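Local coordinates for DUF1116 domain-containing protein (Enterococcus faecalis, PDB 3CLQ) that is of unknown function but may act as a subunit of an oxamate carbamoyltransferase, at residues F31-A34 / I35-M38; R151-W154 / M155-L159; E343-E346 / I347-K350. All coordinates share one frame; numbering follows the deposited sequence.

Contact 1. Residues F31-A34 / I35-M38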
# COMPACT_ATOMS: atom_id res chain seq x y z
N PHE B 31 -9.20 -19.40 11.13
CA PHE B 31 -8.27 -19.31 12.25
C PHE B 31 -8.75 -20.26 13.31
O PHE B 31 -9.95 -20.44 13.47
CB PHE B 31 -8.27 -17.91 12.85
CG PHE B 31 -7.75 -16.85 11.92
CD1 PHE B 31 -6.41 -16.50 11.93
CD2 PHE B 31 -8.60 -16.18 11.06
CE1 PHE B 31 -5.94 -15.51 11.09
CE2 PHE B 31 -8.13 -15.18 10.23
CZ PHE B 31 -6.81 -14.84 10.23
N ASP B 32 -7.82 -20.85 14.06
CA ASP B 32 -8.19 -21.78 15.12
C ASP B 32 -6.95 -22.21 15.93
O ASP B 32 -5.80 -22.05 15.50
CB ASP B 32 -8.94 -22.99 14.56
CG ASP B 32 -10.00 -23.55 15.54
OD1 ASP B 32 -10.12 -23.03 16.68
OD2 ASP B 32 -10.70 -24.52 15.17
N LYS B 33 -7.18 -22.72 17.13
CA LYS B 33 -6.11 -23.20 17.96
C LYS B 33 -5.34 -24.24 17.17
O LYS B 33 -5.92 -25.07 16.49
CB LYS B 33 -6.66 -23.82 19.25
CG LYS B 33 -7.54 -22.89 20.07
CD LYS B 33 -7.78 -23.45 21.45
CE LYS B 33 -7.94 -22.34 22.48
NZ LYS B 33 -7.98 -22.94 23.84
N ALA B 34 -4.02 -24.19 17.25
CA ALA B 34 -3.19 -25.21 16.63
C ALA B 34 -3.76 -26.62 16.85
O ALA B 34 -4.02 -27.34 15.90
CB ALA B 34 -1.80 -25.13 17.17
N ILE B 35 -3.96 -26.99 18.10
CA ILE B 35 -4.33 -28.37 18.40
C ILE B 35 -5.61 -28.85 17.71
O ILE B 35 -5.77 -30.05 17.47
CB ILE B 35 -4.43 -28.59 19.91
CG1 ILE B 35 -3.91 -30.00 20.32
CG2 ILE B 35 -5.84 -28.24 20.40
CD1 ILE B 35 -4.89 -31.17 20.15
N ASN B 36 -6.52 -27.93 17.40
CA ASN B 36 -7.78 -28.30 16.74
C ASN B 36 -7.65 -28.60 15.25
O ASN B 36 -8.51 -29.27 14.70
CB ASN B 36 -8.85 -27.21 16.89
CG ASN B 36 -9.28 -26.99 18.31
OD1 ASN B 36 -9.11 -27.86 19.16
ND2 ASN B 36 -9.84 -25.82 18.58
N VAL B 37 -6.62 -28.08 14.59
CA VAL B 37 -6.62 -28.16 13.13
C VAL B 37 -5.35 -28.68 12.46
O VAL B 37 -5.39 -29.09 11.31
CB VAL B 37 -7.02 -26.82 12.50
CG1 VAL B 37 -8.39 -26.40 12.99
CG2 VAL B 37 -5.99 -25.76 12.83
N MSE B 38 -4.23 -28.68 13.18
CA MSE B 38 -2.96 -29.08 12.58
C MSE B 38 -2.75 -30.59 12.61
O MSE B 38 -3.31 -31.26 13.47
CB MSE B 38 -1.81 -28.37 13.28
CG MSE B 38 -1.94 -26.85 13.20
SE MSE B 38 -0.21 -25.93 13.34
CE MSE B 38 0.94 -27.45 12.92

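Contact 2. Residues R151-W154 / M155-L159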
# COMPACT_ATOMS: atom_id res chain seq x y z
N ARG B 151 -0.32 -11.24 27.02
CA ARG B 151 -0.71 -10.98 25.64
C ARG B 151 -1.02 -12.26 24.86
O ARG B 151 -1.96 -12.29 24.06
CB ARG B 151 0.36 -10.21 24.90
CG ARG B 151 -0.01 -9.94 23.43
CD ARG B 151 1.01 -9.01 22.85
NE ARG B 151 1.55 -8.23 23.96
CZ ARG B 151 1.59 -6.91 24.01
NH1 ARG B 151 1.16 -6.17 22.99
NH2 ARG B 151 2.10 -6.32 25.09
N LEU B 152 -0.23 -13.30 25.08
CA LEU B 152 -0.52 -14.60 24.50
C LEU B 152 -1.92 -15.12 24.89
O LEU B 152 -2.60 -15.75 24.07
CB LEU B 152 0.53 -15.62 24.93
CG LEU B 152 1.75 -15.79 24.04
CD1 LEU B 152 1.82 -17.25 23.64
CD2 LEU B 152 1.66 -14.95 22.78
N ILE B 153 -2.31 -14.89 26.14
CA ILE B 153 -3.63 -15.32 26.63
C ILE B 153 -4.75 -14.47 26.06
O ILE B 153 -5.82 -14.97 25.70
CB ILE B 153 -3.68 -15.31 28.17
CG1 ILE B 153 -2.77 -16.40 28.73
CG2 ILE B 153 -5.10 -15.50 28.68
CD1 ILE B 153 -2.37 -16.17 30.14
N TRP B 154 -4.49 -13.17 25.97
CA TRP B 154 -5.40 -12.23 25.33
C TRP B 154 -5.65 -12.66 23.89
O TRP B 154 -6.78 -12.68 23.42
CB TRP B 154 -4.80 -10.83 25.38
CG TRP B 154 -5.66 -9.79 24.75
CD1 TRP B 154 -6.65 -9.06 25.35
CD2 TRP B 154 -5.60 -9.33 23.39
NE1 TRP B 154 -7.22 -8.19 24.45
CE2 TRP B 154 -6.59 -8.34 23.24
CE3 TRP B 154 -4.82 -9.67 22.28
CZ2 TRP B 154 -6.81 -7.68 22.03
CZ3 TRP B 154 -5.04 -9.01 21.08
CH2 TRP B 154 -6.02 -8.03 20.97
N MSE B 155 -4.59 -13.03 23.19
CA MSE B 155 -4.73 -13.48 21.81
C MSE B 155 -5.48 -14.80 21.66
O MSE B 155 -6.04 -15.07 20.60
CB MSE B 155 -3.37 -13.60 21.16
CG MSE B 155 -2.66 -12.28 21.04
SE MSE B 155 -0.91 -12.62 20.30
CE MSE B 155 -1.34 -12.74 18.39
N ARG B 156 -5.50 -15.63 22.69
CA ARG B 156 -6.23 -16.88 22.56
C ARG B 156 -7.60 -16.83 23.22
O ARG B 156 -8.44 -17.70 22.96
CB ARG B 156 -5.43 -18.07 23.09
CG ARG B 156 -5.30 -18.08 24.57
CD ARG B 156 -5.69 -19.41 25.17
NE ARG B 156 -6.21 -19.10 26.49
CZ ARG B 156 -5.57 -19.30 27.64
NH1 ARG B 156 -4.37 -19.87 27.68
NH2 ARG B 156 -6.16 -18.93 28.75
N ASP B 157 -7.83 -15.83 24.06
CA ASP B 157 -9.11 -15.70 24.75
C ASP B 157 -10.04 -14.79 23.97
O ASP B 157 -11.25 -14.99 23.95
CB ASP B 157 -8.91 -15.14 26.15
CG ASP B 157 -8.54 -16.20 27.16
OD1 ASP B 157 -8.22 -17.34 26.76
OD2 ASP B 157 -8.56 -15.87 28.36
N VAL B 158 -9.45 -13.77 23.34
CA VAL B 158 -10.23 -12.79 22.62
C VAL B 158 -9.84 -12.62 21.14
O VAL B 158 -10.55 -13.12 20.27
CB VAL B 158 -10.39 -11.45 23.43
CG1 VAL B 158 -9.52 -11.44 24.69
CG2 VAL B 158 -10.19 -10.21 22.56
N LEU B 159 -8.74 -11.94 20.84
CA LEU B 159 -8.31 -11.79 19.46
C LEU B 159 -8.52 -13.04 18.58
O LEU B 159 -9.15 -12.98 17.52
CB LEU B 159 -6.85 -11.38 19.40
CG LEU B 159 -6.29 -11.25 17.99
CD1 LEU B 159 -6.99 -10.16 17.14
CD2 LEU B 159 -4.78 -11.02 18.08

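Contact 3. Residues E343-E346 / I347-K350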
# COMPACT_ATOMS: atom_id res chain seq x y z
N GLU B 343 19.40 -10.84 -11.13
CA GLU B 343 20.33 -11.94 -10.95
C GLU B 343 19.63 -13.24 -10.59
O GLU B 343 19.91 -14.29 -11.18
CB GLU B 343 21.32 -11.61 -9.84
CG GLU B 343 22.37 -10.58 -10.20
CD GLU B 343 23.51 -10.57 -9.18
OE1 GLU B 343 23.74 -11.64 -8.55
OE2 GLU B 343 24.17 -9.51 -9.01
N MSE B 344 18.71 -13.17 -9.63
CA MSE B 344 18.07 -14.37 -9.07
C MSE B 344 17.48 -15.33 -10.10
O MSE B 344 17.18 -16.48 -9.79
CB MSE B 344 17.00 -13.98 -8.03
CG MSE B 344 17.45 -13.84 -6.57
SE MSE B 344 19.10 -14.82 -6.01
CE MSE B 344 20.40 -13.36 -6.22
N LEU B 345 17.30 -14.85 -11.33
CA LEU B 345 16.70 -15.60 -12.43
C LEU B 345 17.57 -16.75 -12.93
O LEU B 345 17.08 -17.68 -13.56
CB LEU B 345 16.46 -14.67 -13.62
CG LEU B 345 15.33 -13.65 -13.60
CD1 LEU B 345 15.44 -12.71 -14.79
CD2 LEU B 345 13.98 -14.35 -13.61
N GLU B 346 18.87 -16.66 -12.69
CA GLU B 346 19.80 -17.67 -13.18
C GLU B 346 19.77 -18.86 -12.25
O GLU B 346 20.20 -19.96 -12.60
CB GLU B 346 21.21 -17.11 -13.23
CG GLU B 346 21.31 -15.82 -14.01
CD GLU B 346 22.65 -15.17 -13.84
OE1 GLU B 346 23.57 -15.83 -13.28
OE2 GLU B 346 22.81 -14.01 -14.25
N ILE B 347 19.21 -18.61 -11.08
CA ILE B 347 19.06 -19.59 -10.04
C ILE B 347 17.69 -20.26 -10.08
O ILE B 347 17.47 -21.29 -9.45
CB ILE B 347 19.18 -18.89 -8.68
CG1 ILE B 347 20.46 -19.24 -7.99
CG2 ILE B 347 18.14 -19.37 -7.72
CD1 ILE B 347 20.35 -18.78 -6.54
N THR B 348 16.75 -19.66 -10.80
CA THR B 348 15.36 -20.08 -10.68
C THR B 348 14.82 -20.64 -11.99
O THR B 348 15.42 -20.44 -13.03
CB THR B 348 14.49 -18.90 -10.23
OG1 THR B 348 14.81 -17.74 -11.02
CG2 THR B 348 14.73 -18.60 -8.77
N THR B 349 13.69 -21.33 -11.93
CA THR B 349 13.22 -22.07 -13.11
C THR B 349 12.48 -21.21 -14.16
O THR B 349 12.73 -21.36 -15.37
CB THR B 349 12.38 -23.29 -12.71
OG1 THR B 349 13.04 -24.02 -11.66
CG2 THR B 349 12.16 -24.19 -13.91
N LYS B 350 11.56 -20.36 -13.71
CA LYS B 350 10.90 -19.37 -14.60
C LYS B 350 10.22 -18.29 -13.77
O LYS B 350 10.12 -18.43 -12.56
CB LYS B 350 9.88 -20.02 -15.56
CG LYS B 350 8.64 -20.61 -14.90
CD LYS B 350 7.59 -21.05 -15.93
CE LYS B 350 8.02 -22.30 -16.69
NZ LYS B 350 6.89 -22.86 -17.48
O HOH W 1 15.65 -19.27 -15.20

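Contact 1. Residues F31-A34 / I35-M38
Asp32, at the end of strand 26-33, reaches across the first turn of the short helix that follows and meets Asn36 and Val37. Traced outward, its CB lies 3.8 Å from Val37 CG1. Its CG comes near the amide nitrogen of Asn36. OD1 takes a weak hydrogen bond from Asn36 ND2 at 3.4 Å, nearly straight at the hydrogen (162°), and a second weak one from the backbone N of Lys33. OD2 lies against carbon, 3.7 Å from Val37 CG1 and equally close to Asn36 CB. The Asp32 and Asn36 side chains cross at about a right angle, with carboxylate and amide planes 64° apart, so the two planes are steeply inclined and the groups do not stack. With chi1 at -65°, Asn36 CG stands beside its own backbone N, and the amide runs alongside the first carbons of Lys33, whose NZ is bonded to Asn112.

The turn itself closes on Ala34 O, which is gripped twice, by Val37 N and by Met38 N, each at 3.0 Å. Lys33 O receives Asn36 N. The selenium of Met38, a selenomethionine, packs 4.2 Å from Ala34 CB.

This strand-to-helix junction lies against strand 114-120, where Asp32 touches Tyr114 and Ile117 and Val37 touches Val115. Phe128 of strand 126-130 meets Val37 and Met38, while His164 of helix 146-168 touches Asp32.

Contact 2. Residues R151-W154 / M155-L159
Arg151 to Leu159 form consecutive turns of helix 146-168, and the backbone bonds that join them change from alpha to a wider pi-type turn. Met155 N donates to Arg151 O at 2.9 Å and Asp157 N to Ile153 O at 2.7 Å, both four residues back. Trp154 O then marks the change: Val158 N reaches it at 2.9 Å, while a weak bond from Leu159 N at 3.3 Å spans five residues and widens the turn.

Trp154 has CG anti to the backbone N (chi1 -180°), which turns the indole forward, toward the following turn of the helix. Val158 CG1 sits over the five-membered ring, 4.1 Å from its centroid and 23° off the normal, a CH-pi contact. At the far end of the indole, Leu159 CB approaches CZ3 of Trp154 to 3.4 Å, from an oblique direction. CG of Met155, a selenomethionine, touches CE3 of the same indole. Beyond the helix, Phe225 meets the indole and Val222 touches both Trp154 and Leu159, so this face packs on helix 216-226.

A second side is held by Ile153, Arg156 and Asp157, which point the same way; Phe72 of helix 60-73 touches Ile153 and Arg156. Ile153 CG2 lies 3.5 Å above the guanidinium plane of Arg156, toward its rim, and also abuts Asp157 OD2. The guanidinium is held by its sequence neighbour in a salt bridge: Arg156 NE donates to Asp157 OD1 at 2.7 Å, on the syn side of the carboxylate but 32° out of its plane.

Contact 3. Residues E343-E346 / I347-K350
Met344 O, just past the end of helix 334-343, accepts Ile347 N at 3.2 Å, while a weak bond from Thr348 N to Leu345 O adds a second turn-like link before strand 348-352. The Thr348 hydroxyl fixes the same carbonyl: OG1 donates to Met344 O at 3.0 Å. Ile347 N and Thr348 OG1 come from opposite faces of the carbonyl plane, so the oxygen is held from both. Thr348 chi1 of 47° places OG1 between its own backbone N and carbonyl carbon, folded back toward the turn, and 3.2 Å from Leu345 CA.

A water donates to Leu345 O at 2.7 Å and also to Thr348 O, joining two carbonyls that cannot bond to each other. On the apolar side, Met344, a selenomethionine, lies alongside Ile347, its selenium 4.2 Å from Ile347 CD1. Pro366 of strand 363-369 touches Met344, Leu345 and Thr348, and Ile369 touches Ile347.

The chain then turns a corner at Thr349, where Thr349 and Lys350 both face Thr367. That pairing is a classic beta bulge, at the point where a helix-end turn enters an antiparallel sheet.

All three contacts are local and partly buried, mixing buried residues (Ala34 and Met38; Leu152, Met155 and Leu159; Met344, Ile347 and Thr348) with an exposed one (Asn36, Asp157 and Glu346 respectively). Contacts 1 and 2 share a side of the molecule, centres about 14 Å apart, and helix 146-168, which carries contact 2, packs on the strand of contact 1. Contact 3 lies on the opposite side, its centre about 36 and 42 Å from theirs. Contact 1 leaves a strand for a short helix, contact 3 a helix for a strand; in both, one carbonyl takes two full bonds. Contact 2 stays within one helix, where the extra bonds to Trp154 O are weak, and adds an aromatic face and a salt bridge.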